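Local coordinates for beta-lactamase (Chitinophaga pinensis, PDB 6N36), which probably hydrolyses the amide bond of beta-lactam rings with two zinc ions, as a member of the metallo-beta-lactamase superfamily, at residues 29-33 and 65-71; 118-122 and 197-203. All coordinates share one frame; numbering follows the deposited sequence.

Contact 1: residues 29-33 and 65-71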
loop_
_atom_site.group_PDB
_atom_site.type_symbol
_atom_site.label_atom_id
_atom_site.label_comp_id
_atom_site.label_asym_id
_atom_site.label_seq_id
_atom_site.Cartn_x
_atom_site.Cartn_y
_atom_site.Cartn_z
ATOM N N LEU A 29 -4.710 -1.421 14.440
ATOM C CA LEU A 29 -4.515 -0.895 13.067
ATOM C C LEU A 29 -5.221 0.444 12.925
ATOM O O LEU A 29 -6.440 0.554 13.224
ATOM C CB LEU A 29 -5.090 -1.891 12.066
ATOM C CG LEU A 29 -5.170 -1.378 10.639
ATOM C CD1 LEU A 29 -3.800 -1.137 10.025
ATOM C CD2 LEU A 29 -5.981 -2.324 9.764
ATOM N N TYR A 30 -4.471 1.442 12.543
ATOM C CA TYR A 30 -4.933 2.837 12.437
ATOM C C TYR A 30 -4.719 3.315 10.994
ATOM O O TYR A 30 -3.712 2.983 10.318
ATOM C CB TYR A 30 -4.153 3.754 13.375
ATOM C CG TYR A 30 -4.313 3.397 14.826
ATOM C CD1 TYR A 30 -3.545 2.385 15.392
ATOM C CD2 TYR A 30 -5.243 4.027 15.632
ATOM C CE1 TYR A 30 -3.710 1.990 16.705
ATOM C CE2 TYR A 30 -5.376 3.671 16.975
ATOM C CZ TYR A 30 -4.632 2.620 17.502
ATOM O OH TYR A 30 -4.726 2.238 18.835
ATOM N N TYR A 31 -5.621 4.198 10.590
ATOM C CA TYR A 31 -5.539 4.968 9.336
ATOM C C TYR A 31 -4.855 6.295 9.652
ATOM O O TYR A 31 -5.336 7.036 10.510
ATOM C CB TYR A 31 -6.911 5.244 8.731
ATOM C CG TYR A 31 -6.836 5.870 7.352
ATOM C CD1 TYR A 31 -6.740 5.077 6.218
ATOM C CD2 TYR A 31 -6.796 7.257 7.168
ATOM C CE1 TYR A 31 -6.643 5.626 4.967
ATOM C CE2 TYR A 31 -6.708 7.810 5.903
ATOM C CZ TYR A 31 -6.681 6.996 4.791
ATOM O OH TYR A 31 -6.561 7.499 3.527
ATOM N N ILE A 32 -3.740 6.614 9.025
ATOM C CA ILE A 32 -3.008 7.893 9.230
ATOM C C ILE A 32 -2.703 8.577 7.886
ATOM O O ILE A 32 -1.818 9.424 7.831
ATOM C CB ILE A 32 -1.735 7.687 10.066
ATOM C CG1 ILE A 32 -0.718 6.714 9.438
ATOM C CG2 ILE A 32 -2.128 7.269 11.468
ATOM C CD1 ILE A 32 0.630 6.791 10.105
ATOM N N GLY A 33 -3.435 8.216 6.850
ATOM C CA GLY A 33 -3.193 8.719 5.502
ATOM C C GLY A 33 -3.885 10.031 5.230
ATOM O O GLY A 33 -4.323 10.716 6.137
ATOM N N HIS A 65 -0.260 13.036 12.408
ATOM C CA HIS A 65 -1.411 12.139 12.612
ATOM C C HIS A 65 -1.089 11.202 13.766
ATOM O O HIS A 65 -1.983 10.877 14.547
ATOM C CB HIS A 65 -1.690 11.390 11.324
ATOM C CG HIS A 65 -2.378 12.215 10.310
ATOM N ND1 HIS A 65 -2.575 11.768 9.010
ATOM C CD2 HIS A 65 -2.875 13.460 10.359
ATOM C CE1 HIS A 65 -3.210 12.703 8.335
ATOM N NE2 HIS A 65 -3.419 13.738 9.128
ATOM N N MET A 66 0.149 10.728 13.813
ATOM C CA MET A 66 0.557 9.812 14.905
ATOM C C MET A 66 0.458 10.536 16.254
ATOM O O MET A 66 -0.101 9.937 17.200
ATOM C CB MET A 66 1.941 9.269 14.632
ATOM C CG MET A 66 1.904 8.200 13.579
ATOM S SD MET A 66 3.515 7.484 13.224
ATOM C CE MET A 66 3.735 6.594 14.775
ATOM N N LYS A 67 0.859 11.805 16.308
ATOM C CA LYS A 67 0.777 12.596 17.556
ATOM C C LYS A 67 -0.702 12.681 17.955
ATOM O O LYS A 67 -1.043 12.480 19.161
ATOM C CB LYS A 67 1.403 13.976 17.344
ATOM C CG LYS A 67 1.365 14.878 18.570
ATOM C CD LYS A 67 1.787 16.322 18.298
ATOM C CE LYS A 67 1.185 17.287 19.306
ATOM N NZ LYS A 67 1.326 18.724 18.938
ATOM N N THR A 68 -1.603 13.026 17.016
ATOM C CA THR A 68 -3.057 13.113 17.298
ATOM C C THR A 68 -3.569 11.826 17.963
ATOM O O THR A 68 -4.409 11.922 18.865
ATOM C CB THR A 68 -3.875 13.415 16.035
ATOM O OG1 THR A 68 -3.465 14.732 15.654
ATOM C CG2 THR A 68 -5.361 13.277 16.247
ATOM N N LEU A 69 -3.102 10.647 17.516
ATOM C CA LEU A 69 -3.513 9.332 18.048
ATOM C C LEU A 69 -2.782 8.981 19.363
ATOM O O LEU A 69 -3.214 7.959 19.971
ATOM C CB LEU A 69 -3.219 8.253 17.011
ATOM C CG LEU A 69 -4.041 8.348 15.714
ATOM C CD1 LEU A 69 -3.534 7.295 14.722
ATOM C CD2 LEU A 69 -5.508 8.192 16.002
ATOM N N GLY A 70 -1.706 9.692 19.706
ATOM C CA GLY A 70 -0.913 9.506 20.926
ATOM C C GLY A 70 0.270 8.575 20.734
ATOM O O GLY A 70 0.809 8.073 21.759
ATOM N N PHE A 71 0.764 8.436 19.496
ATOM C CA PHE A 71 1.953 7.597 19.223
ATOM C C PHE A 71 3.103 8.478 18.739
ATOM O O PHE A 71 2.866 9.587 18.153
ATOM C CB PHE A 71 1.653 6.539 18.174
ATOM C CG PHE A 71 0.496 5.645 18.549
ATOM C CD1 PHE A 71 0.657 4.753 19.603
ATOM C CD2 PHE A 71 -0.718 5.701 17.896
ATOM C CE1 PHE A 71 -0.381 3.916 19.987
ATOM C CE2 PHE A 71 -1.772 4.883 18.296
ATOM C CZ PHE A 71 -1.583 3.990 19.330
#
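Ile32 and His65 bring the two backbones closest, with Ile32 CA 5.7 Å from His65 CA; from there strand 29-31 and the last turn of helix 58-69 diverge, and Tyr30 CA is 8.7 Å from Leu69 CA. The helix ends in a Schellman motif: Gly70 takes positive phi, Phe71 N bonds back to Met66 O, and the Phe71 side chain points toward the strand. At the close end, His65 ND1 donates to Ile32 O over 2.7 Å, nearly straight at 173°. The oxygen lies in the imidazole plane, while the nitrogen stands well above the carbonyl plane. NE2 is bonded to Asp19, so both ring nitrogens are engaged and the ring's rotation is fixed. Ile32 splits its branches: CG1 lies between the backbone N and the carbonyl carbon (chi1 60°) and carries CD1 to Met66 CG, while Ile32 CG2 presses on Leu69 CD1 at 3.5 Å. At the wide end Leu69 CD1 also meets Tyr30 CD2 obliquely, and Phe71 turns its edge to the Tyr30 face in a T-shaped pair, centroids 5.1 Å apart and planes at 65°. Phe71 CE2 sits over the rim of that face. This is helix-on-sheet packing within the metallo-beta-lactamase fold. Strand 29-31 runs between strands 23-26 and 40-42, both antiparallel to it; Met66 and Ile32 touch Leu41, and Phe71 meets the His48 ring edge-to-face on strand 48-51.

Contact 2: residues 118-122 and 197-203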
loop_
_atom_site.group_PDB
_atom_site.type_symbol
_atom_site.label_atom_id
_atom_site.label_comp_id
_atom_site.label_asym_id
_atom_site.label_seq_id
_atom_site.Cartn_x
_atom_site.Cartn_y
_atom_site.Cartn_z
ATOM N N ASN A 118 13.451 5.410 -11.522
ATOM C CA ASN A 118 13.987 5.668 -12.879
ATOM C C ASN A 118 13.833 4.411 -13.773
ATOM O O ASN A 118 13.727 4.588 -14.988
ATOM C CB ASN A 118 15.424 6.174 -12.792
ATOM C CG ASN A 118 15.971 6.498 -14.157
ATOM O OD1 ASN A 118 15.399 7.302 -14.904
ATOM N ND2 ASN A 118 17.066 5.829 -14.475
ATOM N N SER A 119 13.724 3.212 -13.197
ATOM C CA SER A 119 13.503 1.950 -13.964
ATOM C C SER A 119 12.015 1.604 -14.119
ATOM O O SER A 119 11.734 0.512 -14.611
ATOM C CB SER A 119 14.268 0.820 -13.349
ATOM O OG SER A 119 13.954 0.601 -11.985
ATOM N N ASP A 120 11.087 2.521 -13.802
ATOM C CA ASP A 120 9.648 2.198 -13.865
ATOM C C ASP A 120 9.244 1.816 -15.290
ATOM O O ASP A 120 9.576 2.528 -16.262
ATOM C CB ASP A 120 8.810 3.363 -13.377
ATOM C CG ASP A 120 7.360 2.965 -13.182
ATOM O OD1 ASP A 120 6.579 2.991 -14.177
ATOM O OD2 ASP A 120 7.048 2.525 -12.052
ATOM N N TYR A 121 8.514 0.719 -15.461
ATOM C CA TYR A 121 8.248 0.205 -16.825
ATOM C C TYR A 121 7.318 1.096 -17.621
ATOM O O TYR A 121 7.297 0.975 -18.861
ATOM C CB TYR A 121 7.728 -1.231 -16.788
ATOM C CG TYR A 121 6.297 -1.442 -16.360
ATOM C CD1 TYR A 121 5.923 -1.570 -15.038
ATOM C CD2 TYR A 121 5.304 -1.628 -17.307
ATOM C CE1 TYR A 121 4.609 -1.868 -14.668
ATOM C CE2 TYR A 121 3.999 -1.912 -16.962
ATOM C CZ TYR A 121 3.631 -2.042 -15.630
ATOM O OH TYR A 121 2.327 -2.371 -15.316
ATOM N N VAL A 122 6.602 2.021 -16.985
ATOM C CA VAL A 122 5.709 2.986 -17.686
ATOM C C VAL A 122 6.370 4.360 -17.601
ATOM O O VAL A 122 6.588 4.979 -18.654
ATOM C CB VAL A 122 4.284 3.008 -17.102
ATOM C CG1 VAL A 122 3.397 4.106 -17.743
ATOM C CG2 VAL A 122 3.588 1.674 -17.163
ATOM N N MET A 197 5.617 -5.517 -21.965
ATOM C CA MET A 197 6.208 -4.177 -22.027
ATOM C C MET A 197 7.717 -4.325 -22.102
ATOM O O MET A 197 8.304 -5.298 -21.583
ATOM C CB MET A 197 5.829 -3.345 -20.815
ATOM C CG MET A 197 4.380 -2.921 -20.866
ATOM S SD MET A 197 4.118 -1.615 -22.029
ATOM C CE MET A 197 4.618 -0.188 -21.068
ATOM N N PRO A 198 8.389 -3.436 -22.825
ATOM C CA PRO A 198 9.843 -3.585 -23.006
ATOM C C PRO A 198 10.646 -3.747 -21.703
ATOM O O PRO A 198 11.596 -4.533 -21.672
ATOM C CB PRO A 198 10.185 -2.289 -23.747
ATOM C CG PRO A 198 8.985 -2.086 -24.609
ATOM C CD PRO A 198 7.838 -2.327 -23.660
ATOM N N LEU A 199 10.333 -2.991 -20.650
ATOM C CA LEU A 199 11.023 -3.142 -19.353
ATOM C C LEU A 199 10.268 -4.091 -18.405
ATOM O O LEU A 199 10.698 -4.246 -17.242
ATOM C CB LEU A 199 11.181 -1.764 -18.731
ATOM C CG LEU A 199 12.052 -0.786 -19.503
ATOM C CD1 LEU A 199 12.244 0.470 -18.665
ATOM C CD2 LEU A 199 13.402 -1.370 -19.874
ATOM N N TYR A 200 9.190 -4.751 -18.874
ATOM C CA TYR A 200 8.418 -5.739 -18.080
ATOM C C TYR A 200 7.718 -6.746 -18.970
ATOM O O TYR A 200 6.496 -6.712 -19.191
ATOM C CB TYR A 200 7.486 -4.964 -17.174
ATOM C CG TYR A 200 6.771 -5.720 -16.098
ATOM C CD1 TYR A 200 7.089 -7.025 -15.732
ATOM C CD2 TYR A 200 5.718 -5.128 -15.447
ATOM C CE1 TYR A 200 6.369 -7.669 -14.733
ATOM C CE2 TYR A 200 5.039 -5.730 -14.422
ATOM C CZ TYR A 200 5.358 -7.030 -14.064
ATOM O OH TYR A 200 4.672 -7.641 -13.028
ATOM N N PRO A 201 8.460 -7.663 -19.611
ATOM C CA PRO A 201 7.840 -8.578 -20.563
ATOM C C PRO A 201 6.768 -9.473 -19.924
ATOM O O PRO A 201 5.847 -9.832 -20.680
ATOM C CB PRO A 201 9.003 -9.415 -21.092
ATOM C CG PRO A 201 10.213 -8.553 -20.850
ATOM C CD PRO A 201 9.926 -7.721 -19.644
ATOM N N GLU A 202 6.837 -9.741 -18.631
ATOM C CA GLU A 202 5.857 -10.665 -17.983
ATOM C C GLU A 202 4.627 -9.927 -17.458
ATOM O O GLU A 202 3.834 -10.542 -16.751
ATOM C CB GLU A 202 6.567 -11.463 -16.898
ATOM C CG GLU A 202 7.717 -12.271 -17.459
ATOM C CD GLU A 202 7.351 -13.347 -18.468
ATOM O OE1 GLU A 202 6.893 -14.402 -17.995
ATOM O OE2 GLU A 202 7.538 -13.130 -19.728
ATOM N N VAL A 203 4.468 -8.657 -17.799
ATOM C CA VAL A 203 3.416 -7.833 -17.190
ATOM C C VAL A 203 2.034 -8.494 -17.325
ATOM O O VAL A 203 1.310 -8.499 -16.324
ATOM C CB VAL A 203 3.431 -6.421 -17.776
ATOM C CG1 VAL A 203 3.183 -6.373 -19.265
ATOM C CG2 VAL A 203 2.462 -5.578 -17.057
HETATM O O HOH W 1 8.321 -0.795 -20.721
#
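Tyr121 carries most of this contact, with Tyr121 CA 5.0 Å from Leu199 CA and its side chain set across Met197 and Val203. Tyr121 CB meets Leu199 CB at 4.0 Å and Tyr200 CB slightly closer. With CG between the backbone N and the carbonyl carbon (chi1 75°), one face of the ring is turned to Tyr200, whose CB lies off-centre over that face in a CH-pi contact. Tyr200 CD2 stands over the ring centre, closest to Tyr121 CE1 at 3.5 Å; the rings form a T-shaped pair with planes at 77°, Tyr200 giving the edge. At the ring's own edge Tyr121 CD2 meets Met197 CG at 3.9 Å, and CE2 meets Val203 CG2 obliquely. At the tip OH lies against the same methyl and is hydrogen-bonded to Gly159 O. Val122 CG2 covers the rim of the opposite face. No direct hydrogen bond joins the segments, but one water donates to Tyr121 O (2.8 Å) and accepts from Leu199 N. Type I turns at 197-200 and 200-203 shape the second loop, Tyr200 O taking Met197 N and Val203 N from opposite faces of its plane. In the first, Asp120 OD1 accepts from Val122 N in an Asx turn and also from Met123 N, while its side chain touches the zinc ligand His85. Segment 118-122 follows helix 110-114, whose Leu112 packs on Asp120; 197-203 leads into helix 203-215.

Contacts 1 and 2 lie on opposite sides of the chain's centre, their own centres about 35 Å apart, and share no helix or strand. Both are partly buried, contact 1 more so, with four of its seven touching residues buried against three of eight in contact 2. Each includes a T-shaped aromatic pair. Contact 1 joins a helix end to a sheet strand and adds a direct side-chain-to-backbone hydrogen bond to its apolar packing. Contact 2 joins two irregular loops farther from the chain's centre; a water supplies the polar link, and turns within each loop set the backbone. The Asp120 side chain is about 7 Å from a zinc ion, whereas Gly33, in contact 1, is about 13 Å from one.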